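Local coordinates for histone fold protein (Methanopyrus kandleri, PDB 1F1E), which forms a histone handshake from two tandem histone folds in one chain, pairs with a second copy, and probably binds and packs DNA, at residues A45-L50 / A95-A100; L58-L63 / S101-D106; T37-V42 / K110-A115. One frame throughout, in Å; residues are numbered along the deposited sequence.

Contact 1 (A45-L50 / A95-A100); sequences AAKSVL and AGIERA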
ATOM      1  N   ALA A  45      -7.675  -5.038  -6.042  1.00 12.96           N
ATOM      2  CA  ALA A  45      -7.129  -3.701  -6.365  1.00 13.54           C
ATOM      3  C   ALA A  45      -7.113  -3.441  -7.837  1.00 14.06           C
ATOM      4  O   ALA A  45      -7.453  -2.338  -8.265  1.00 17.22           O
ATOM      5  CB  ALA A  45      -5.736  -3.611  -5.780  1.00 15.55           C
ATOM      6  N   ALA A  46      -6.764  -4.465  -8.617  1.00 15.45           N
ATOM      7  CA  ALA A  46      -6.833  -4.383 -10.057  1.00 16.50           C
ATOM      8  C   ALA A  46      -8.254  -4.071 -10.510  1.00 17.07           C
ATOM      9  O   ALA A  46      -8.365  -3.210 -11.390  1.00 18.84           O
ATOM     10  CB  ALA A  46      -6.351  -5.696 -10.654  1.00 16.83           C
ATOM     11  N   LYS A  47      -9.249  -4.693  -9.907  1.00 17.04           N
ATOM     12  CA  LYS A  47     -10.620  -4.345 -10.278  1.00 18.63           C
ATOM     13  C   LYS A  47     -10.908  -2.876  -9.934  1.00 19.21           C
ATOM     14  O   LYS A  47     -11.512  -2.151 -10.743  1.00 22.65           O
ATOM     15  CB  LYS A  47     -11.598  -5.277  -9.595  1.00 19.74           C
ATOM     16  CG  LYS A  47     -13.070  -4.967  -9.740  1.00 20.87           C
ATOM     17  CD  LYS A  47     -13.603  -5.062 -11.164  1.00 22.15           C
ATOM     18  CE  LYS A  47     -15.135  -5.013 -11.121  1.00 24.79           C
ATOM     19  NZ  LYS A  47     -15.612  -4.907 -12.521  1.00 29.50           N
ATOM     20  N   SER A  48     -10.483  -2.418  -8.759  1.00 20.24           N
ATOM     21  CA  SER A  48     -10.682  -1.036  -8.347  1.00 21.09           C
ATOM     22  C   SER A  48     -10.041  -0.105  -9.370  1.00 21.66           C
ATOM     23  O   SER A  48     -10.708   0.891  -9.753  1.00 26.85           O
ATOM     24  CB  SER A  48     -10.095  -0.784  -6.975  1.00 21.92           C
ATOM     25  OG  SER A  48     -10.769  -1.542  -5.986  1.00 24.37           O
ATOM     26  N   VAL A  49      -8.830  -0.364  -9.820  1.00 21.69           N
ATOM     27  CA  VAL A  49      -8.150   0.504 -10.789  1.00 21.58           C
ATOM     28  C   VAL A  49      -8.868   0.433 -12.118  1.00 18.70           C
ATOM     29  O   VAL A  49      -9.011   1.487 -12.774  1.00 20.85           O
ATOM     30  CB  VAL A  49      -6.665   0.138 -10.844  1.00 20.62           C
ATOM     31  CG1 VAL A  49      -5.961   0.881 -11.961  1.00 22.16           C
ATOM     32  CG2 VAL A  49      -6.041   0.393  -9.470  1.00 22.49           C
ATOM     33  N   LEU A  50      -9.385  -0.732 -12.533  0.50 16.63           N
ATOM     34  CA  LEU A  50     -10.208  -0.784 -13.760  0.50 16.15           C
ATOM     35  C   LEU A  50     -11.631  -0.279 -13.609  0.50 16.34           C
ATOM     36  O   LEU A  50     -12.184   0.396 -14.518  0.50 15.52           O
ATOM     37  CB  LEU A  50     -10.154  -2.239 -14.274  0.50 15.41           C
ATOM     38  CG  LEU A  50     -11.158  -2.569 -15.376  0.50 14.73           C
ATOM     39  CD1 LEU A  50     -10.674  -2.066 -16.726  0.50 15.93           C
ATOM     40  CD2 LEU A  50     -11.412  -4.070 -15.408  0.50 15.04           C
ATOM     41  N   ALA A  95     -12.355 -11.694  -8.399  1.00 16.02           N
ATOM     42  CA  ALA A  95     -12.287 -10.302  -8.008  1.00 17.78           C
ATOM     43  C   ALA A  95     -13.207  -9.431  -8.873  1.00 17.44           C
ATOM     44  O   ALA A  95     -13.302  -8.238  -8.634  1.00 21.46           O
ATOM     45  CB  ALA A  95     -10.863  -9.782  -8.084  1.00 18.90           C
ATOM     46  N   GLY A  96     -13.873 -10.047  -9.821  1.00 17.03           N
ATOM     47  CA  GLY A  96     -14.817  -9.240 -10.628  1.00 17.89           C
ATOM     48  C   GLY A  96     -14.290  -8.865 -11.994  1.00 17.14           C
ATOM     49  O   GLY A  96     -14.960  -8.079 -12.694  1.00 21.17           O
ATOM     50  N   ILE A  97     -13.134  -9.366 -12.407  1.00 14.91           N
ATOM     51  CA  ILE A  97     -12.489  -9.026 -13.665  1.00 14.01           C
ATOM     52  C   ILE A  97     -13.125  -9.920 -14.748  1.00 14.00           C
ATOM     53  O   ILE A  97     -12.753 -11.079 -14.910  1.00 13.46           O
ATOM     54  CB  ILE A  97     -10.967  -9.144 -13.608  1.00 14.72           C
ATOM     55  CG1 ILE A  97     -10.171  -8.300 -12.531  1.00 16.26           C
ATOM     56  CG2 ILE A  97     -10.379  -8.881 -15.011  1.00 14.39           C
ATOM     57  CD1 ILE A  97     -10.439  -6.869 -12.848  1.00 20.12           C
ATOM     58  N   GLU A  98     -14.121  -9.470 -15.479  1.00 15.24           N
ATOM     59  CA  GLU A  98     -14.836 -10.197 -16.508  1.00 15.64           C
ATOM     60  C   GLU A  98     -13.999 -10.403 -17.739  1.00 12.99           C
ATOM     61  O   GLU A  98     -14.101 -11.447 -18.384  1.00 14.01           O
ATOM     62  CB  GLU A  98     -16.135  -9.480 -16.957  1.00 19.20           C
ATOM     63  N   ARG A  99     -13.194  -9.440 -18.065  1.00 12.31           N
ATOM     64  CA  ARG A  99     -12.444  -9.394 -19.306  1.00 12.05           C
ATOM     65  C   ARG A  99     -11.052  -8.890 -18.978  1.00 11.83           C
ATOM     66  O   ARG A  99     -10.854  -7.880 -18.302  1.00 11.22           O
ATOM     67  CB  ARG A  99     -13.030  -8.422 -20.300  0.64 14.67           C
ATOM     68  CG  ARG A  99     -14.534  -8.659 -20.484  0.64 16.02           C
ATOM     69  CD  ARG A  99     -15.060  -7.783 -21.572  0.64 17.71           C
ATOM     70  NE  ARG A  99     -14.895  -8.322 -22.912  0.64 18.97           N
ATOM     71  CZ  ARG A  99     -15.667  -9.315 -23.321  0.64 20.65           C
ATOM     72  NH1 ARG A  99     -16.592  -9.886 -22.550  0.64 25.71           N
ATOM     73  NH2 ARG A  99     -15.466  -9.726 -24.538  0.64 19.66           N
ATOM     74  N   ALA A 100     -10.059  -9.613 -19.473  1.00 11.08           N
ATOM     75  CA  ALA A 100      -8.675  -9.167 -19.323  1.00 11.17           C
ATOM     76  C   ALA A 100      -7.919  -9.518 -20.599  1.00 11.54           C
ATOM     77  O   ALA A 100      -8.191 -10.509 -21.250  1.00 16.07           O
ATOM     78  CB  ALA A 100      -8.076  -9.882 -18.126  1.00 12.60           C
TER
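Lys-47, on helix 25-51, meets the backbone of Ala-95 and Gly-96 with its side chain, and its polar end makes the one hydrogen bond across the contact: NZ donates weakly to Gly-96 O at 3.2 Å. The stronger partner of this ammonium is Asp-51, one turn further along the same helix, which forms a salt bridge with it. Lys-47 CG stands anti to the backbone N, and a bend at chi2 (64°) turns Lys-47 CD toward Gly-96 O, 3.6 Å away. Nearer the backbone, Lys-47 CG lies 3.5 Å from Ala-95 O. The long central helix of the first histone fold thus meets the loop after the first helix of the second, as in the handshake pairing of histones. That loop begins with a Schellman motif at Gly-96, whose positive phi (102°) would jam a CB against the Ala-95 carbonyl oxygen; a CB would also fall 3.2 Å from Lys-47 CE. The apolar part centres on Ile-97. A chi2 of -62° places Ile-97 CD1 over the helix backbone, 3.6 Å from Lys-47 CA. In one of its two modelled conformers, Leu-50 crosses Ile-97 obliquely and brings CD2 to 3.9 Å from Ile-97 CD1. Leu-58 and Leu-92 also pack on Ile-97, and the Ile-97 carbonyl oxygen accepts a hydrogen bond from Arg-89 NH1.

Contact 2 (L58-L63 / S101-D106); sequences LMEEHL and SSDAVD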
ATOM      1  N   LEU A  58      -9.409  -5.414 -18.382  1.00 10.66           N
ATOM      2  CA  LEU A  58      -8.152  -5.208 -17.645  1.00  9.52           C
ATOM      3  C   LEU A  58      -7.022  -5.297 -18.631  1.00  9.70           C
ATOM      4  O   LEU A  58      -6.931  -6.206 -19.458  1.00 10.43           O
ATOM      5  CB  LEU A  58      -7.960  -6.296 -16.586  1.00 10.14           C
ATOM      6  CG  LEU A  58      -6.871  -6.069 -15.535  1.00 11.46           C
ATOM      7  CD1 LEU A  58      -7.265  -4.958 -14.569  1.00 16.06           C
ATOM      8  CD2 LEU A  58      -6.605  -7.356 -14.772  1.00 11.53           C
HETATM    9  N   MSE A  59      -6.093  -4.389 -18.691  1.00 11.86           N
HETATM   10  CA  MSE A  59      -4.920  -4.128 -19.457  1.00 12.53           C
HETATM   11  C   MSE A  59      -3.697  -3.953 -18.552  1.00 12.53           C
HETATM   12  O   MSE A  59      -3.782  -3.768 -17.366  1.00 12.05           O
HETATM   13  CB  MSE A  59      -5.088  -2.970 -20.410  1.00 15.30           C
HETATM   14  CG  MSE A  59      -6.502  -2.838 -20.993  0.53 13.97           C
HETATM   15 SE   MSE A  59      -6.745  -3.935 -22.390  0.53 20.32          SE
HETATM   16  CE  MSE A  59      -5.594  -3.299 -23.592  0.53 22.58           C
ATOM     17  N   GLU A  60      -2.569  -4.085 -19.252  1.00 13.27           N
ATOM     18  CA  GLU A  60      -1.316  -3.967 -18.568  1.00 16.61           C
ATOM     19  C   GLU A  60      -1.207  -2.720 -17.678  1.00 17.34           C
ATOM     20  O   GLU A  60      -0.733  -2.796 -16.547  1.00 20.44           O
ATOM     21  CB  GLU A  60      -0.201  -3.911 -19.570  1.00 20.94           C
ATOM     22  CG  GLU A  60       0.546  -5.163 -19.727  1.00 23.07           C
ATOM     23  CD  GLU A  60       1.740  -4.937 -20.627  1.00 23.60           C
ATOM     24  OE1 GLU A  60       2.369  -5.979 -20.799  1.00 22.56           O
ATOM     25  OE2 GLU A  60       2.050  -3.882 -21.146  1.00 27.84           O
ATOM     26  N   GLU A  61      -1.689  -1.625 -18.264  1.00 18.85           N
ATOM     27  CA  GLU A  61      -1.503  -0.312 -17.617  1.00 22.70           C
ATOM     28  C   GLU A  61      -2.177  -0.348 -16.248  1.00 21.45           C
ATOM     29  O   GLU A  61      -1.768   0.300 -15.308  1.00 25.89           O
ATOM     30  CB  GLU A  61      -2.010   0.884 -18.422  1.00 23.48           C
ATOM     31  CG  GLU A  61      -1.816   0.868 -19.933  1.00 25.50           C
ATOM     32  CD  GLU A  61      -2.625  -0.211 -20.650  1.00 22.69           C
ATOM     33  N   HIS A  62      -3.264  -1.141 -16.067  1.00 18.41           N
ATOM     34  CA  HIS A  62      -3.860  -1.186 -14.745  1.00 18.07           C
ATOM     35  C   HIS A  62      -2.963  -1.854 -13.692  1.00 18.27           C
ATOM     36  O   HIS A  62      -2.892  -1.370 -12.539  1.00 21.93           O
ATOM     37  CB  HIS A  62      -5.181  -1.961 -14.833  0.60 16.62           C
ATOM     38  CG  HIS A  62      -6.005  -1.244 -15.847  0.60 15.84           C
ATOM     39  ND1 HIS A  62      -6.852  -1.936 -16.626  0.60 15.16           N
ATOM     40  CD2 HIS A  62      -6.145   0.024 -16.231  0.60 15.86           C
ATOM     41  CE1 HIS A  62      -7.500  -1.164 -17.471  0.60 15.51           C
ATOM     42  NE2 HIS A  62      -7.074   0.106 -17.250  0.60 15.89           N
ATOM     43  N   LEU A  63      -2.280  -2.921 -14.111  1.00 16.50           N
ATOM     44  CA  LEU A  63      -1.410  -3.565 -13.150  1.00 16.35           C
ATOM     45  C   LEU A  63      -0.127  -2.772 -12.940  1.00 19.36           C
ATOM     46  O   LEU A  63       0.417  -2.797 -11.846  1.00 22.09           O
ATOM     47  CB  LEU A  63      -1.069  -4.964 -13.651  1.00 14.18           C
ATOM     48  CG  LEU A  63      -2.125  -6.052 -13.646  1.00 11.89           C
ATOM     49  CD1 LEU A  63      -2.826  -6.126 -12.301  1.00 15.18           C
ATOM     50  CD2 LEU A  63      -3.096  -5.895 -14.781  1.00 15.68           C
ATOM     51  N   SER A 101      -6.914  -8.712 -20.898  1.00 11.34           N
ATOM     52  CA  SER A 101      -6.002  -9.063 -21.945  1.00 11.00           C
ATOM     53  C   SER A 101      -4.973 -10.064 -21.465  1.00  9.70           C
ATOM     54  O   SER A 101      -4.713 -10.210 -20.284  1.00  9.87           O
ATOM     55  CB  SER A 101      -5.276  -7.850 -22.481  1.00 11.80           C
ATOM     56  OG  SER A 101      -4.284  -7.478 -21.513  1.00 12.51           O
ATOM     57  N   SER A 102      -4.347 -10.803 -22.377  1.00  9.56           N
ATOM     58  CA  SER A 102      -3.329 -11.752 -21.974  1.00  9.63           C
ATOM     59  C   SER A 102      -2.156 -11.049 -21.305  1.00 10.02           C
ATOM     60  O   SER A 102      -1.672 -11.547 -20.299  1.00 10.24           O
ATOM     61  CB  SER A 102      -2.881 -12.521 -23.202  1.00 11.14           C
ATOM     62  OG  SER A 102      -1.838 -13.410 -22.897  1.00 13.25           O
ATOM     63  N   ASP A 103      -1.737  -9.909 -21.817  1.00 11.09           N
ATOM     64  CA  ASP A 103      -0.674  -9.164 -21.196  1.00 11.58           C
ATOM     65  C   ASP A 103      -1.049  -8.664 -19.784  1.00 10.97           C
ATOM     66  O   ASP A 103      -0.206  -8.575 -18.892  1.00 11.63           O
ATOM     67  CB  ASP A 103      -0.277  -7.931 -22.060  1.00 14.32           C
ATOM     68  CG  ASP A 103       0.450  -8.339 -23.315  1.00 15.24           C
ATOM     69  OD1 ASP A 103       0.805  -9.524 -23.465  1.00 19.33           O
ATOM     70  OD2 ASP A 103       0.600  -7.419 -24.141  1.00 19.52           O
ATOM     71  N   ALA A 104      -2.281  -8.361 -19.534  1.00 11.13           N
ATOM     72  CA  ALA A 104      -2.717  -7.970 -18.183  1.00 10.02           C
ATOM     73  C   ALA A 104      -2.587  -9.128 -17.210  1.00  8.64           C
ATOM     74  O   ALA A 104      -2.118  -8.953 -16.115  1.00  9.79           O
ATOM     75  CB  ALA A 104      -4.170  -7.475 -18.209  1.00 12.16           C
ATOM     76  N   VAL A 105      -3.078 -10.289 -17.673  1.00  8.76           N
ATOM     77  CA  VAL A 105      -2.923 -11.497 -16.845  1.00  9.14           C
ATOM     78  C   VAL A 105      -1.459 -11.762 -16.556  1.00  8.93           C
ATOM     79  O   VAL A 105      -1.124 -12.050 -15.411  1.00  9.68           O
ATOM     80  CB  VAL A 105      -3.639 -12.672 -17.501  1.00 10.08           C
ATOM     81  CG1 VAL A 105      -3.390 -13.941 -16.712  1.00 13.11           C
ATOM     82  CG2 VAL A 105      -5.139 -12.361 -17.633  1.00 12.63           C
ATOM     83  N   ASP A 106      -0.608 -11.669 -17.567  1.00  9.02           N
ATOM     84  CA  ASP A 106       0.778 -11.933 -17.323  1.00 10.38           C
ATOM     85  C   ASP A 106       1.376 -10.919 -16.360  1.00 10.58           C
ATOM     86  O   ASP A 106       2.260 -11.309 -15.573  1.00 11.48           O
ATOM     87  CB  ASP A 106       1.545 -11.877 -18.641  1.00 13.36           C
ATOM     88  CG  ASP A 106       1.293 -13.003 -19.572  1.00 15.13           C
ATOM     89  OD1 ASP A 106       0.673 -13.989 -19.131  1.00 15.35           O
ATOM     90  OD2 ASP A 106       1.776 -12.924 -20.726  1.00 19.73           O
TER
HETATM   91  O   HOH W   1       2.447  -8.263 -19.670  1.00 16.81           O
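Ser-101 N donates a nearly straight hydrogen bond (2.9 Å, 169°) to Leu-58 O, and the backbones come nearest at Glu-60 and Ala-104, where the CA atoms are 4.3 Å apart. The bond belongs to the short parallel beta bridge of the histone handshake, here between strands 57-58 and 99-100, just where helices 60-70 and 102-129 begin. Ser-101 is the N-cap of helix 102-129: its chi1 of 75° puts OG where it accepts from Ala-104 N at 3.0 Å. An alanine here would probably leave Ala-104 N without its capping acceptor and open a small gap beside Met-59 CA. Ala-104 fills the angle between the segments, its CB only 3.3 Å from Leu-58 O and packed against the isobutyl groups of Leu-58 and Leu-63; Leu-63 CD2 lies 3.9 Å from Ala-104 CB. At the outer edge Glu-60, extended beyond CG, brings its OE1 to 3.5 Å from Asp-103 CB, with the two carboxylate planes 28° apart. The like charges, Glu-60 OE1 and Asp-103 OD2, are 4.0 Å apart and would probably repel each other. A water's approach to Glu-60 OE1 is too short to be trusted, but it donates to Asp-103 O at 2.8 Å.

Contact 3 (T37-V42 / K110-A115); sequences TMAEYV and KLICRA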
ATOM      1  N   THR A  37      -3.932 -14.537   0.156  1.00 12.32           N
ATOM      2  CA  THR A  37      -4.644 -13.332   0.576  1.00 12.71           C
ATOM      3  C   THR A  37      -4.117 -12.102  -0.138  1.00 11.57           C
ATOM      4  O   THR A  37      -4.889 -11.269  -0.599  1.00 12.10           O
ATOM      5  CB  THR A  37      -4.471 -13.172   2.104  0.75 12.81           C
ATOM      6  OG1 THR A  37      -5.214 -14.196   2.756  0.75 18.27           O
ATOM      7  CG2 THR A  37      -5.010 -11.863   2.606  0.75 14.07           C
HETATM    8  N   MSE A  38      -2.752 -12.030  -0.276  1.00 10.56           N
HETATM    9  CA  MSE A  38      -2.144 -10.960  -1.053  1.00 10.64           C
HETATM   10  C   MSE A  38      -2.566 -11.012  -2.504  1.00  9.82           C
HETATM   11  O   MSE A  38      -2.879  -9.988  -3.087  1.00 10.46           O
HETATM   12  CB  MSE A  38      -0.626 -11.001  -0.925  1.00 10.75           C
HETATM   13  CG  MSE A  38       0.064  -9.951  -1.716  0.61 10.76           C
HETATM   14 SE   MSE A  38       0.459 -10.393  -3.427  0.61 10.09          SE
HETATM   15  CE  MSE A  38       1.667 -11.681  -3.238  0.61 12.52           C
ATOM     16  N   ALA A  39      -2.578 -12.177  -3.101  1.00 10.71           N
ATOM     17  CA  ALA A  39      -2.991 -12.297  -4.489  1.00 10.25           C
ATOM     18  C   ALA A  39      -4.407 -11.805  -4.668  1.00  9.62           C
ATOM     19  O   ALA A  39      -4.736 -11.122  -5.654  1.00 10.21           O
ATOM     20  CB  ALA A  39      -2.830 -13.723  -4.993  1.00 12.68           C
ATOM     21  N   GLU A  40      -5.300 -12.148  -3.722  1.00 11.08           N
ATOM     22  CA  GLU A  40      -6.682 -11.705  -3.803  1.00 11.60           C
ATOM     23  C   GLU A  40      -6.793 -10.205  -3.631  1.00 10.55           C
ATOM     24  O   GLU A  40      -7.563  -9.553  -4.341  1.00 12.30           O
ATOM     25  CB  GLU A  40      -7.496 -12.502  -2.771  1.00 14.25           C
ATOM     26  CG  GLU A  40      -8.940 -12.109  -2.751  1.00 16.59           C
ATOM     27  CD  GLU A  40      -9.861 -13.115  -2.101  1.00 21.79           C
ATOM     28  OE1 GLU A  40      -9.375 -14.079  -1.548  1.00 32.82           O
ATOM     29  OE2 GLU A  40     -11.053 -12.899  -2.219  1.00 28.65           O
ATOM     30  N   TYR A  41      -6.055  -9.653  -2.699  1.00 10.68           N
ATOM     31  CA  TYR A  41      -6.007  -8.247  -2.463  1.00 10.82           C
ATOM     32  C   TYR A  41      -5.590  -7.500  -3.734  1.00 10.54           C
ATOM     33  O   TYR A  41      -6.154  -6.508  -4.136  1.00 11.82           O
ATOM     34  CB  TYR A  41      -5.051  -7.968  -1.282  1.00 12.19           C
ATOM     35  CG  TYR A  41      -4.576  -6.532  -1.278  1.00 11.94           C
ATOM     36  CD1 TYR A  41      -5.290  -5.456  -0.802  1.00 14.10           C
ATOM     37  CD2 TYR A  41      -3.316  -6.251  -1.752  1.00 11.96           C
ATOM     38  CE1 TYR A  41      -4.757  -4.195  -0.842  1.00 14.69           C
ATOM     39  CE2 TYR A  41      -2.757  -4.983  -1.808  1.00 12.78           C
ATOM     40  CZ  TYR A  41      -3.519  -3.946  -1.328  1.00 14.24           C
ATOM     41  OH  TYR A  41      -2.981  -2.666  -1.369  1.00 16.63           O
ATOM     42  N   VAL A  42      -4.542  -8.022  -4.396  1.00  9.69           N
ATOM     43  CA  VAL A  42      -4.020  -7.420  -5.608  1.00  9.84           C
ATOM     44  C   VAL A  42      -5.050  -7.532  -6.713  1.00 10.46           C
ATOM     45  O   VAL A  42      -5.271  -6.597  -7.462  1.00 11.95           O
ATOM     46  CB  VAL A  42      -2.687  -8.004  -6.038  1.00 10.48           C
ATOM     47  CG1 VAL A  42      -2.248  -7.429  -7.354  1.00 11.16           C
ATOM     48  CG2 VAL A  42      -1.625  -7.697  -4.967  1.00 11.31           C
ATOM     49  N   LYS A 110       3.211 -11.638 -12.884  1.00  9.52           N
ATOM     50  CA  LYS A 110       4.542 -11.136 -12.487  1.00 10.25           C
ATOM     51  C   LYS A 110       4.484 -10.295 -11.244  1.00  9.62           C
ATOM     52  O   LYS A 110       5.370 -10.375 -10.409  1.00 10.61           O
ATOM     53  CB  LYS A 110       5.111 -10.290 -13.648  1.00 11.09           C
ATOM     54  CG  LYS A 110       5.573 -11.145 -14.807  1.00 12.66           C
ATOM     55  CD  LYS A 110       6.318 -10.066 -15.961  1.00 21.38           C
ATOM     56  N   LEU A 111       3.431  -9.512 -11.056  1.00  9.34           N
ATOM     57  CA  LEU A 111       3.318  -8.700  -9.862  1.00  8.32           C
ATOM     58  C   LEU A 111       3.214  -9.578  -8.630  1.00  9.94           C
ATOM     59  O   LEU A 111       3.901  -9.308  -7.652  1.00  9.87           O
ATOM     60  CB  LEU A 111       2.099  -7.801 -10.022  1.00  8.69           C
ATOM     61  CG  LEU A 111       1.744  -6.852  -8.876  1.00  9.73           C
ATOM     62  CD1 LEU A 111       2.944  -6.018  -8.431  1.00 13.98           C
ATOM     63  CD2 LEU A 111       0.571  -5.951  -9.214  1.00 11.83           C
ATOM     64  N   ILE A 112       2.317 -10.538  -8.582  1.00  9.28           N
ATOM     65  CA  ILE A 112       2.161 -11.294  -7.358  1.00  9.41           C
ATOM     66  C   ILE A 112       3.382 -12.160  -7.125  1.00 10.38           C
ATOM     67  O   ILE A 112       3.766 -12.408  -5.986  1.00 11.45           O
ATOM     68  CB  ILE A 112       0.828 -12.074  -7.332  1.00  8.92           C
ATOM     69  CG1 ILE A 112       0.686 -13.162  -8.367  1.00  9.87           C
ATOM     70  CG2 ILE A 112      -0.347 -11.114  -7.379  1.00 10.28           C
ATOM     71  CD1 ILE A 112      -0.532 -14.047  -8.190  1.00 11.67           C
ATOM     72  N   CYS A 113       4.002 -12.681  -8.186  1.00 10.07           N
ATOM     73  CA  CYS A 113       5.184 -13.505  -7.983  1.00 10.70           C
ATOM     74  C   CYS A 113       6.380 -12.657  -7.541  1.00 10.59           C
ATOM     75  O   CYS A 113       7.055 -13.087  -6.595  1.00 11.14           O
ATOM     76  CB  CYS A 113       5.475 -14.297  -9.240  1.00 11.79           C
ATOM     77  SG  CYS A 113       4.221 -15.521  -9.639  1.00 13.73           S
ATOM     78  N   ARG A 114       6.570 -11.532  -8.209  1.00 10.40           N
ATOM     79  CA  ARG A 114       7.656 -10.667  -7.806  1.00 10.39           C
ATOM     80  C   ARG A 114       7.429 -10.174  -6.387  1.00  9.88           C
ATOM     81  O   ARG A 114       8.356 -10.087  -5.583  1.00 10.51           O
ATOM     82  CB  ARG A 114       7.807  -9.492  -8.735  1.00 12.11           C
ATOM     83  CG  ARG A 114       8.829  -8.463  -8.312  1.00 11.26           C
ATOM     84  CD  ARG A 114      10.261  -9.013  -8.220  1.00 14.40           C
ATOM     85  NE  ARG A 114      11.066  -8.039  -7.568  1.00 15.59           N
ATOM     86  CZ  ARG A 114      12.090  -8.169  -6.746  1.00 17.88           C
ATOM     87  NH1 ARG A 114      12.531  -9.363  -6.433  1.00 21.04           N
ATOM     88  NH2 ARG A 114      12.658  -7.088  -6.247  1.00 24.18           N
ATOM     89  N   ALA A 115       6.178  -9.867  -5.999  1.00  9.97           N
ATOM     90  CA  ALA A 115       5.881  -9.417  -4.658  1.00  9.11           C
ATOM     91  C   ALA A 115       6.219 -10.498  -3.644  1.00  8.36           C
ATOM     92  O   ALA A 115       6.772 -10.227  -2.577  1.00  9.44           O
ATOM     93  CB  ALA A 115       4.453  -8.991  -4.526  1.00  9.44           C
TER
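In the core of the histone handshake the long central helices 25-51 and 102-129 cross, and Ala-39 and Ile-112 are the residues whose backbones come nearest, 6.0 Å between CA atoms. The local axes pass 10.2 Å apart, with 142° between their directions. Ile-112 has the largest share of the buried surface and touches Met-38, Ala-39 and Val-42. Its CG1 stands between the backbone N and the carbonyl carbon (chi1 65°), and Ile-112 CD1 ends 4.0 Å from Ala-39 CB. The other branch, CG2, lies among Ala-39 CA, Val-42 CB and the selenium of Met-38, a selenomethionine. Bent at chi2 and chi3, the Met-38 chain, modelled in two conformers, here brings CE to 3.5 Å from Ile-112 O and to 4.1 Å from Ala-115 CB. Toward the other end, Val-42 CG1 meets Leu-111 CD2 at 3.7 Å, and Leu-66 of helix 60-70 packs on both residues. The backbone oxygens beside this surface have added partners: Ala-39 O is hydrogen-bonded to Tyr-108 OH, and Ile-112 O to Thr-116 OG1. Every side chain in the contact is buried and apolar, which implies that the two segments are held by shape and exclusion of water instead of directional polar bonds.

How the contacts relate
From the N terminus, helix 25-51 supplies 37-42 to contact 3 and then 45-50 to contact 1; after the turn beyond it, 58-63 enters contact 2. Their partners follow in the second half of the chain: 95-100 closes the loop of contact 1, 101-106 that of contact 2, and 110-115 that of contact 3. Contacts 1 and 2 therefore cross, and both nest inside the long loop closed by contact 3. The first two, centres 10 Å apart, meet where Arg-99 O probably accepts a hydrogen bond from Leu-58 N at 2.9 Å. Together they join the two histone folds at one end, while contact 3 joins their central helices near the middle.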